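Local coordinates for protein putative oxidoreductase (Thermus thermophilus, PDB 2ISM) that is a putative oxidoreductase with a six-bladed beta-propeller fold that holds a calcium ion among its loops and strands, at residues D232-I237 / Y262-G267; F217-G222 / G271-F276; Q266-G271 / L280-L285; G241-P246 / R256-L261. One frame throughout, in Å; residues are numbered along the deposited sequence.

Overall arrangement
Along the chain from the N terminus, the strand of 217-222 comes first and waits longest for its partner: contact 2 closes only at 271-276. Within that span, contact 1 pairs strand 232-237 with 262-264, the last two strands of one propeller blade, and the long loop between them is in turn drawn together by contact 4. Contact 3 starts on Q266 and G267, where contact 1 ends, and closes the hairpin that opens the next blade, so its segments interleave with those of contact 2. Contacts 1 and 4 share the calcium ion and its four waters; contacts 2 and 3 share G271, contact 2 joining neighbouring blades and contact 3 the first two strands of the second.

Contact 1. Residues D232-I237 / Y262-G267; sequences DEVNLI and YFWPQG. With CA (calcium ion), chain E.
E233 and F263 face each other as a non-hydrogen-bonded antiparallel pair, their CB atoms 3.9 Å apart on the same face of the sheet. On one side of this pair V234 and Y262 form the hydrogen-bonded step: V234 N gives a bond of 2.9 Å to Y262 O, and the return bond from Y262 N to V234 O is longer, at 3.3 Å. On the other side W264 N reaches D232 O at 3.0 Å. On the opposite face V234 packs on W264, with D232 beside them. V234 CG2 approaches the benzo end of the indole, 3.8 Å from W264 CH2, and the two side chains cross obliquely. D232 turns its OD1 to the backbone N of G222, at the end of strand 216-220. With CG between the backbone N and the carbonyl carbon (chi1 40°), E233 runs out extended from the sheet, and both carboxylate oxygens meet calcium, OE2 at 2.7 Å and OE1 at 2.9 Å. Y243 O and four waters bring the coordinating oxygens to seven. These other five donors are neutral, so the blade's third strand supplies the site's one carboxylate, which probably offsets only part of the ion's charge.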
# COMPACT_ATOMS: atom_id res chain seq x y z
N ASP B 232 -2.09 -11.95 24.47
CA ASP B 232 -0.96 -11.29 23.84
C ASP B 232 -1.58 -9.97 23.42
O ASP B 232 -2.80 -9.88 23.26
CB ASP B 232 -0.49 -12.10 22.63
CG ASP B 232 -0.03 -13.49 23.02
OD1 ASP B 232 1.10 -13.63 23.54
OD2 ASP B 232 -0.80 -14.45 22.81
N GLU B 233 -0.77 -8.94 23.21
CA GLU B 233 -1.35 -7.65 22.90
C GLU B 233 -0.59 -6.70 22.00
O GLU B 233 0.56 -6.93 21.63
CB GLU B 233 -1.61 -6.94 24.23
CG GLU B 233 -0.47 -7.16 25.20
CD GLU B 233 -0.60 -6.40 26.50
OE1 GLU B 233 -1.51 -6.71 27.30
OE2 GLU B 233 0.22 -5.49 26.71
N VAL B 234 -1.29 -5.63 21.63
CA VAL B 234 -0.73 -4.55 20.83
C VAL B 234 -1.04 -3.34 21.69
O VAL B 234 -2.19 -3.13 22.09
CB VAL B 234 -1.43 -4.38 19.47
CG1 VAL B 234 -0.88 -3.14 18.77
CG2 VAL B 234 -1.22 -5.62 18.61
N ASN B 235 -0.01 -2.56 22.00
CA ASN B 235 -0.16 -1.38 22.84
C ASN B 235 0.18 -0.09 22.12
O ASN B 235 1.00 -0.07 21.20
CB ASN B 235 0.75 -1.49 24.08
CG ASN B 235 0.39 -2.65 24.98
OD1 ASN B 235 1.16 -3.60 25.14
ND2 ASN B 235 -0.79 -2.58 25.59
N LEU B 236 -0.48 0.99 22.54
CA LEU B 236 -0.22 2.32 22.00
C LEU B 236 0.67 2.89 23.09
O LEU B 236 0.21 3.17 24.20
CB LEU B 236 -1.52 3.12 21.88
CG LEU B 236 -1.42 4.58 21.44
CD1 LEU B 236 -0.60 4.69 20.17
CD2 LEU B 236 -2.83 5.14 21.21
N ILE B 237 1.96 3.04 22.78
CA ILE B 237 2.94 3.52 23.75
C ILE B 237 3.03 5.03 23.90
O ILE B 237 3.24 5.76 22.93
CB ILE B 237 4.36 2.99 23.39
CG1 ILE B 237 4.32 1.47 23.18
CG2 ILE B 237 5.35 3.33 24.50
CD1 ILE B 237 3.92 0.68 24.40
N TYR B 262 -5.39 -3.69 21.59
CA TYR B 262 -6.05 -4.94 21.22
C TYR B 262 -5.30 -6.09 21.88
O TYR B 262 -4.09 -6.01 22.10
CB TYR B 262 -6.01 -5.13 19.70
CG TYR B 262 -6.92 -6.24 19.21
CD1 TYR B 262 -8.29 -6.03 19.07
CD2 TYR B 262 -6.41 -7.51 18.92
CE1 TYR B 262 -9.13 -7.06 18.65
CE2 TYR B 262 -7.24 -8.54 18.50
CZ TYR B 262 -8.60 -8.31 18.37
OH TYR B 262 -9.43 -9.32 17.96
N PHE B 263 -6.03 -7.15 22.22
CA PHE B 263 -5.41 -8.32 22.81
C PHE B 263 -6.20 -9.56 22.41
O PHE B 263 -7.41 -9.49 22.19
CB PHE B 263 -5.31 -8.21 24.34
CG PHE B 263 -6.64 -8.27 25.06
CD1 PHE B 263 -7.45 -7.15 25.16
CD2 PHE B 263 -7.06 -9.46 25.66
CE1 PHE B 263 -8.66 -7.20 25.85
CE2 PHE B 263 -8.26 -9.52 26.35
CZ PHE B 263 -9.07 -8.39 26.44
N TRP B 264 -5.51 -10.69 22.33
CA TRP B 264 -6.15 -11.96 21.99
C TRP B 264 -6.31 -12.84 23.22
O TRP B 264 -5.36 -13.50 23.65
CB TRP B 264 -5.35 -12.69 20.91
CG TRP B 264 -5.29 -11.95 19.61
CD1 TRP B 264 -6.10 -12.14 18.52
CD2 TRP B 264 -4.37 -10.92 19.25
NE1 TRP B 264 -5.73 -11.28 17.51
CE2 TRP B 264 -4.68 -10.52 17.93
CE3 TRP B 264 -3.31 -10.28 19.91
CZ2 TRP B 264 -3.97 -9.52 17.27
CZ3 TRP B 264 -2.61 -9.29 19.25
CH2 TRP B 264 -2.94 -8.92 17.94
N PRO B 265 -7.52 -12.86 23.78
CA PRO B 265 -7.81 -13.70 24.94
C PRO B 265 -7.45 -15.16 24.70
O PRO B 265 -6.89 -15.81 25.58
CB PRO B 265 -9.33 -13.55 25.10
CG PRO B 265 -9.81 -13.27 23.73
CD PRO B 265 -8.74 -12.45 23.07
N GLN B 266 -7.77 -15.66 23.51
CA GLN B 266 -7.06 -16.79 22.94
C GLN B 266 -5.77 -16.34 22.25
O GLN B 266 -5.80 -15.52 21.34
CB GLN B 266 -7.95 -17.54 21.94
CG GLN B 266 -8.18 -16.80 20.64
CD GLN B 266 -8.71 -15.39 20.85
OE1 GLN B 266 -9.92 -15.17 20.89
NE2 GLN B 266 -7.80 -14.43 21.00
N GLY B 267 -4.64 -16.89 22.70
CA GLY B 267 -3.36 -16.23 22.56
C GLY B 267 -2.90 -16.14 21.12
O GLY B 267 -3.12 -17.07 20.34
CA CA E . -0.32 -5.11 29.35
O HOH W 1 -2.69 -5.02 30.70
O HOH W 2 -1.41 -2.93 28.04
O HOH W 3 2.35 -5.05 29.14
O HOH W 4 0.26 -7.23 31.08

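Contact 2. Residues F217-G222 / G271-F276; sequences FSSEHG and GNLAFF
S219 OG donates to G271 O over 2.7 Å, a bond that lies nearly along the C=O axis of the glycine, with a C=O...donor angle of 166°. The hydroxyl gets there because chi1 of S219 (60°) sets OG between its backbone N and carbonyl carbon. Beside this bond the packing turns apolar: L273 CG rests 3.9 Å from S219 CB, and one of its methyls, CD2, comes within 4.2 Å of F217 CB. The two strands belong to different sheets, 217-220 to one blade of the beta-propeller and 271-276 to the next, where it is the first strand. Their axes pass 6.7 Å apart and run roughly antiparallel, but no backbone pairs form; side chains bridge the interface between blades, one of them to a backbone carbonyl. Further along, F275 and F217 form a T-shaped stack. The edge of F275 points at a face of F217, with centroids 5.0 Å apart and planes at 76°; F275 CZ leads, 3.4 Å from F217 CD2 and displaced toward the rim of the ring. L280, on the neighbouring strand of the second blade, touches F217, L273 and F275 alike, while L236 packs on F217 from within its own sheet. N272 takes almost no part in the contact; its ND2 donates to E319 OE1, and its OD1 accepts from L207 N.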
# COMPACT_ATOMS: atom_id res chain seq x y z
N PHE B 217 3.48 2.19 18.42
CA PHE B 217 2.69 1.00 18.72
C PHE B 217 3.68 -0.13 18.97
O PHE B 217 4.72 -0.19 18.33
CB PHE B 217 1.79 0.64 17.54
CG PHE B 217 0.65 1.59 17.34
CD1 PHE B 217 -0.64 1.23 17.71
CD2 PHE B 217 0.87 2.86 16.81
CE1 PHE B 217 -1.70 2.12 17.55
CE2 PHE B 217 -0.18 3.76 16.65
CZ PHE B 217 -1.47 3.38 17.02
N SER B 218 3.33 -1.01 19.89
CA SER B 218 4.21 -2.13 20.22
C SER B 218 3.40 -3.41 20.39
O SER B 218 2.21 -3.38 20.71
CB SER B 218 4.96 -1.82 21.52
OG SER B 218 5.82 -2.88 21.91
N SER B 219 4.06 -4.55 20.18
CA SER B 219 3.41 -5.84 20.34
C SER B 219 4.19 -6.59 21.40
O SER B 219 5.39 -6.37 21.56
CB SER B 219 3.45 -6.63 19.03
OG SER B 219 4.79 -6.86 18.62
N GLU B 220 3.51 -7.46 22.14
CA GLU B 220 4.21 -8.23 23.15
C GLU B 220 3.49 -9.52 23.51
O GLU B 220 2.26 -9.62 23.39
CB GLU B 220 4.45 -7.38 24.41
CG GLU B 220 3.24 -7.12 25.29
CD GLU B 220 3.63 -6.31 26.52
OE1 GLU B 220 4.06 -5.14 26.36
OE2 GLU B 220 3.53 -6.84 27.65
N HIS B 221 4.27 -10.51 23.93
CA HIS B 221 3.75 -11.81 24.31
C HIS B 221 3.04 -11.74 25.66
O HIS B 221 3.55 -11.14 26.60
CB HIS B 221 4.87 -12.84 24.40
CG HIS B 221 5.64 -13.02 23.13
ND1 HIS B 221 6.52 -12.07 22.65
CD2 HIS B 221 5.66 -14.04 22.23
CE1 HIS B 221 7.04 -12.50 21.51
NE2 HIS B 221 6.54 -13.69 21.24
N GLY B 222 1.87 -12.36 25.73
CA GLY B 222 1.12 -12.39 26.97
C GLY B 222 1.61 -13.55 27.81
O GLY B 222 2.58 -14.20 27.44
N GLY B 271 5.20 -11.33 16.71
CA GLY B 271 6.57 -11.02 16.37
C GLY B 271 6.51 -9.51 16.27
O GLY B 271 5.91 -8.85 17.12
N ASN B 272 7.08 -8.94 15.22
CA ASN B 272 7.05 -7.50 15.06
C ASN B 272 5.73 -7.09 14.42
O ASN B 272 4.89 -7.93 14.10
CB ASN B 272 8.22 -7.04 14.18
CG ASN B 272 8.59 -5.58 14.40
OD1 ASN B 272 8.00 -4.90 15.24
ND2 ASN B 272 9.57 -5.09 13.65
N LEU B 273 5.52 -5.79 14.28
CA LEU B 273 4.30 -5.29 13.63
C LEU B 273 4.70 -4.10 12.77
O LEU B 273 5.76 -3.51 12.98
CB LEU B 273 3.24 -4.87 14.66
CG LEU B 273 3.55 -4.18 16.00
CD1 LEU B 273 4.78 -3.30 15.91
CD2 LEU B 273 2.33 -3.38 16.41
N ALA B 274 3.86 -3.76 11.80
CA ALA B 274 4.18 -2.64 10.92
C ALA B 274 2.94 -2.05 10.26
O ALA B 274 1.97 -2.76 10.02
CB ALA B 274 5.17 -3.08 9.85
N PHE B 275 2.99 -0.76 9.98
CA PHE B 275 1.89 -0.08 9.31
C PHE B 275 2.11 -0.24 7.82
O PHE B 275 3.20 0.04 7.30
CB PHE B 275 1.84 1.39 9.72
CG PHE B 275 1.22 1.61 11.08
CD1 PHE B 275 -0.16 1.64 11.23
CD2 PHE B 275 2.02 1.74 12.21
CE1 PHE B 275 -0.74 1.80 12.48
CE2 PHE B 275 1.45 1.90 13.47
CZ PHE B 275 0.06 1.93 13.61
N PHE B 276 1.08 -0.72 7.13
CA PHE B 276 1.16 -0.98 5.70
C PHE B 276 -0.22 -0.75 5.10
O PHE B 276 -1.20 -1.38 5.50
CB PHE B 276 1.60 -2.44 5.50
CG PHE B 276 1.74 -2.87 4.07
CD1 PHE B 276 2.74 -2.33 3.26
CD2 PHE B 276 0.91 -3.86 3.54
CE1 PHE B 276 2.91 -2.77 1.95
CE2 PHE B 276 1.07 -4.31 2.24
CZ PHE B 276 2.07 -3.77 1.44

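Contact 3. Residues Q266-G271 / L280-L285; sequences QGFPPG and LYVAGL
P270 and F268 both lean on V282, at the open end of the beta hairpin formed by strands 270-276 and 279-284, the first two strands of a propeller blade. Chi1 of V282 (-178°) sets CG1 anti to its backbone N, and this methyl is the one that meets both rings: P270 CB lies 3.8 Å from it and F268 CE2 4.2 Å. The phenyl of F268 reaches the second strand, with V282 O at its edge and near its plane; beyond, it meets the indole of W264 from the preceding blade. L285 approaches from the other end of the contact, laying its CB 3.5 Å from P269 O and its CD1 near P270 O. Between these side chains the backbone bonds flank the non-hydrogen-bonded pair P270 and G284, a position where a proline, having no N-H, costs the hairpin nothing. L285 N gives a bond of 2.9 Å to P269 O that is close to straight. G271 N gives one of 2.8 Å to A283 O, reaching it from above the carbonyl plane, 39° out of it. The same A283 O also receives a CA-H...O contact from P270 CA at 3.3 Å.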
# COMPACT_ATOMS: atom_id res chain seq x y z
N GLN B 266 -7.77 -15.66 23.51
CA GLN B 266 -7.06 -16.79 22.94
C GLN B 266 -5.77 -16.34 22.25
O GLN B 266 -5.80 -15.52 21.34
CB GLN B 266 -7.95 -17.54 21.94
CG GLN B 266 -8.18 -16.80 20.64
CD GLN B 266 -8.71 -15.39 20.85
OE1 GLN B 266 -9.92 -15.17 20.89
NE2 GLN B 266 -7.80 -14.43 21.00
N GLY B 267 -4.64 -16.89 22.70
CA GLY B 267 -3.36 -16.23 22.56
C GLY B 267 -2.90 -16.14 21.12
O GLY B 267 -3.12 -17.07 20.34
N PHE B 268 -2.27 -15.03 20.77
CA PHE B 268 -1.63 -14.89 19.46
C PHE B 268 -0.24 -14.29 19.59
O PHE B 268 -0.02 -13.12 19.30
CB PHE B 268 -2.49 -14.02 18.54
CG PHE B 268 -1.95 -13.90 17.15
CD1 PHE B 268 -2.20 -14.88 16.20
CD2 PHE B 268 -1.18 -12.80 16.78
CE1 PHE B 268 -1.70 -14.77 14.92
CE2 PHE B 268 -0.68 -12.69 15.50
CZ PHE B 268 -0.94 -13.67 14.56
N PRO B 269 0.71 -15.11 20.03
CA PRO B 269 2.07 -14.64 20.31
C PRO B 269 2.67 -13.90 19.12
O PRO B 269 2.92 -14.51 18.08
CB PRO B 269 2.84 -15.94 20.57
CG PRO B 269 1.81 -16.88 21.09
CD PRO B 269 0.54 -16.54 20.36
N PRO B 270 2.90 -12.60 19.28
CA PRO B 270 3.35 -11.76 18.17
C PRO B 270 4.84 -11.56 17.97
O PRO B 270 5.64 -11.61 18.91
CB PRO B 270 2.67 -10.44 18.47
CG PRO B 270 2.86 -10.36 19.95
CD PRO B 270 2.55 -11.78 20.44
N GLY B 271 5.20 -11.33 16.71
CA GLY B 271 6.57 -11.02 16.37
C GLY B 271 6.51 -9.51 16.27
O GLY B 271 5.91 -8.85 17.12
N LEU B 280 -2.66 -1.94 10.36
CA LEU B 280 -1.58 -2.39 11.22
C LEU B 280 -1.44 -3.90 11.08
O LEU B 280 -2.37 -4.64 11.40
CB LEU B 280 -1.89 -2.03 12.68
CG LEU B 280 -0.84 -2.37 13.75
CD1 LEU B 280 0.54 -1.91 13.29
CD2 LEU B 280 -1.23 -1.70 15.07
N TYR B 281 -0.29 -4.35 10.58
CA TYR B 281 -0.04 -5.77 10.39
C TYR B 281 0.77 -6.34 11.54
O TYR B 281 1.73 -5.72 11.99
CB TYR B 281 0.69 -6.00 9.07
CG TYR B 281 -0.18 -5.80 7.85
CD1 TYR B 281 -0.55 -6.89 7.05
CD2 TYR B 281 -0.65 -4.54 7.51
CE1 TYR B 281 -1.36 -6.71 5.94
CE2 TYR B 281 -1.47 -4.35 6.40
CZ TYR B 281 -1.82 -5.45 5.62
OH TYR B 281 -2.63 -5.28 4.52
N VAL B 282 0.39 -7.52 12.01
CA VAL B 282 1.08 -8.15 13.13
C VAL B 282 1.48 -9.58 12.79
O VAL B 282 0.63 -10.42 12.53
CB VAL B 282 0.18 -8.17 14.39
CG1 VAL B 282 0.93 -8.79 15.56
CG2 VAL B 282 -0.25 -6.75 14.73
N ALA B 283 2.79 -9.84 12.81
CA ALA B 283 3.30 -11.18 12.52
C ALA B 283 2.97 -12.10 13.68
O ALA B 283 3.12 -11.74 14.84
CB ALA B 283 4.82 -11.13 12.30
N GLY B 284 2.50 -13.30 13.35
CA GLY B 284 2.15 -14.25 14.38
C GLY B 284 3.12 -15.42 14.41
O GLY B 284 3.39 -16.05 13.39
N LEU B 285 3.65 -15.70 15.59
CA LEU B 285 4.56 -16.81 15.74
C LEU B 285 3.93 -18.19 15.93
O LEU B 285 4.13 -19.09 15.11
CB LEU B 285 5.46 -16.60 16.98
CG LEU B 285 6.53 -15.52 16.77
CD1 LEU B 285 7.21 -15.14 18.10
CD2 LEU B 285 7.56 -16.06 15.78

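Contact 4. Residues G241-P246 / R256-L261; sequences GNYGWP and RYRDPL. With CA (calcium ion), chain E.
N242 and Y257 lie side by side and point the same way across a long loop that joins the last two strands of a propeller blade, and N242 heads an Asx turn there. With its CG anti to the backbone N (chi1 -172°), the amide comes to the edge of the tyrosine ring, its plane turned 71° from it; N242 OD1 sits 3.5 Å from Y257 CD1 while accepting the G244 N-H at 3.1 Å. ND2 of the same side chain is taken by Q162 OE1. G244, at a positive phi, completes the turn and lays its CA 3.8 Å from Y257 CB. The backbone link is R258 N to N242 O, 2.9 Å and close to straight. R258 in turn runs alongside Y243. Its CB passes 3.7 Å from Y243 CE1, its CD lies 3.5 Å from Y243 OH, and a bend at chi3 (67°) sets NE beside that hydroxyl. Y243 OH is itself fixed by hydrogen bonds with L236 O and V238 N, which steadies the ring that R258 follows. On the backbone side Y243 O binds calcium at 2.5 Å, and water 2, another ligand of the ion, donates to R258 O at 2.8 Å.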
# COMPACT_ATOMS: atom_id res chain seq x y z
N GLY B 241 4.32 5.79 30.10
CA GLY B 241 3.23 4.85 30.28
C GLY B 241 3.62 3.55 30.95
O GLY B 241 4.71 3.02 30.72
N ASN B 242 2.72 3.03 31.80
CA ASN B 242 2.95 1.77 32.50
C ASN B 242 1.92 0.81 31.91
O ASN B 242 0.72 1.03 32.03
CB ASN B 242 2.70 1.93 33.99
CG ASN B 242 3.11 0.71 34.79
OD1 ASN B 242 2.86 -0.43 34.38
ND2 ASN B 242 3.74 0.93 35.94
N TYR B 243 2.39 -0.26 31.28
CA TYR B 243 1.46 -1.17 30.65
C TYR B 243 0.99 -2.38 31.44
O TYR B 243 0.61 -3.39 30.87
CB TYR B 243 1.99 -1.54 29.26
CG TYR B 243 1.94 -0.30 28.38
CD1 TYR B 243 0.81 -0.04 27.59
CD2 TYR B 243 2.92 0.68 28.48
CE1 TYR B 243 0.66 1.19 26.94
CE2 TYR B 243 2.77 1.92 27.84
CZ TYR B 243 1.64 2.17 27.08
OH TYR B 243 1.47 3.40 26.50
N GLY B 244 1.00 -2.25 32.76
CA GLY B 244 0.45 -3.30 33.62
C GLY B 244 1.13 -4.59 34.02
O GLY B 244 0.84 -5.09 35.10
N TRP B 245 1.99 -5.16 33.19
CA TRP B 245 2.63 -6.42 33.57
C TRP B 245 3.53 -6.23 34.80
O TRP B 245 4.31 -5.29 34.86
CB TRP B 245 3.47 -6.98 32.41
CG TRP B 245 4.13 -8.29 32.73
CD1 TRP B 245 5.46 -8.50 32.98
CD2 TRP B 245 3.49 -9.57 32.86
NE1 TRP B 245 5.68 -9.84 33.26
CE2 TRP B 245 4.49 -10.51 33.19
CE3 TRP B 245 2.16 -10.01 32.73
CZ2 TRP B 245 4.21 -11.87 33.39
CZ3 TRP B 245 1.88 -11.36 32.93
CH2 TRP B 245 2.90 -12.27 33.26
N PRO B 246 3.42 -7.13 35.80
CA PRO B 246 2.55 -8.30 35.89
C PRO B 246 1.29 -8.05 36.73
O PRO B 246 0.54 -8.98 37.04
CB PRO B 246 3.45 -9.33 36.56
CG PRO B 246 4.13 -8.49 37.58
CD PRO B 246 4.47 -7.20 36.83
N ARG B 256 -4.06 3.52 36.44
CA ARG B 256 -2.61 3.56 36.59
C ARG B 256 -1.92 2.74 35.51
O ARG B 256 -0.79 3.03 35.13
CB ARG B 256 -2.19 3.01 37.96
CG ARG B 256 -2.60 3.86 39.16
CD ARG B 256 -2.11 3.21 40.44
NE ARG B 256 -2.66 1.87 40.60
CZ ARG B 256 -2.19 0.96 41.45
NH1 ARG B 256 -1.15 1.24 42.22
NH2 ARG B 256 -2.76 -0.24 41.52
N TYR B 257 -2.60 1.71 35.02
CA TYR B 257 -2.04 0.85 33.99
C TYR B 257 -2.85 1.00 32.71
O TYR B 257 -4.08 0.90 32.73
CB TYR B 257 -2.05 -0.60 34.47
CG TYR B 257 -1.47 -0.73 35.86
CD1 TYR B 257 -0.14 -0.40 36.11
CD2 TYR B 257 -2.26 -1.14 36.94
CE1 TYR B 257 0.39 -0.46 37.39
CE2 TYR B 257 -1.74 -1.20 38.22
CZ TYR B 257 -0.42 -0.86 38.44
OH TYR B 257 0.11 -0.92 39.72
N ARG B 258 -2.16 1.25 31.61
CA ARG B 258 -2.81 1.45 30.32
C ARG B 258 -3.19 0.14 29.64
O ARG B 258 -2.37 -0.77 29.52
CB ARG B 258 -1.90 2.27 29.41
CG ARG B 258 -1.42 3.57 30.05
CD ARG B 258 -0.60 4.39 29.09
NE ARG B 258 -1.39 4.91 27.98
CZ ARG B 258 -2.12 6.02 28.02
NH1 ARG B 258 -2.16 6.75 29.13
NH2 ARG B 258 -2.81 6.41 26.95
N ASP B 259 -4.45 0.05 29.20
CA ASP B 259 -4.94 -1.15 28.53
C ASP B 259 -4.38 -1.24 27.12
O ASP B 259 -4.00 -0.24 26.51
CB ASP B 259 -6.47 -1.14 28.42
CG ASP B 259 -7.16 -1.19 29.76
OD1 ASP B 259 -6.65 -1.87 30.68
OD2 ASP B 259 -8.23 -0.56 29.89
N PRO B 260 -4.33 -2.46 26.57
CA PRO B 260 -3.81 -2.60 25.21
C PRO B 260 -4.83 -2.13 24.18
O PRO B 260 -6.03 -2.08 24.46
CB PRO B 260 -3.54 -4.10 25.11
CG PRO B 260 -4.57 -4.69 26.02
CD PRO B 260 -4.51 -3.77 27.21
N LEU B 261 -4.33 -1.75 23.01
CA LEU B 261 -5.18 -1.31 21.92
C LEU B 261 -6.01 -2.52 21.49
O LEU B 261 -7.17 -2.40 21.08
CB LEU B 261 -4.33 -0.84 20.75
CG LEU B 261 -5.03 -0.68 19.39
CD1 LEU B 261 -6.04 0.45 19.46
CD2 LEU B 261 -3.99 -0.41 18.32
CA CA E . -0.32 -5.11 29.35
O HOH W 5 0.46 4.54 32.91
O HOH W 2 -1.41 -2.93 28.04
O HOH W 1 -2.69 -5.02 30.70
O HOH W 3 2.35 -5.05 29.14
O HOH W 4 0.26 -7.23 31.08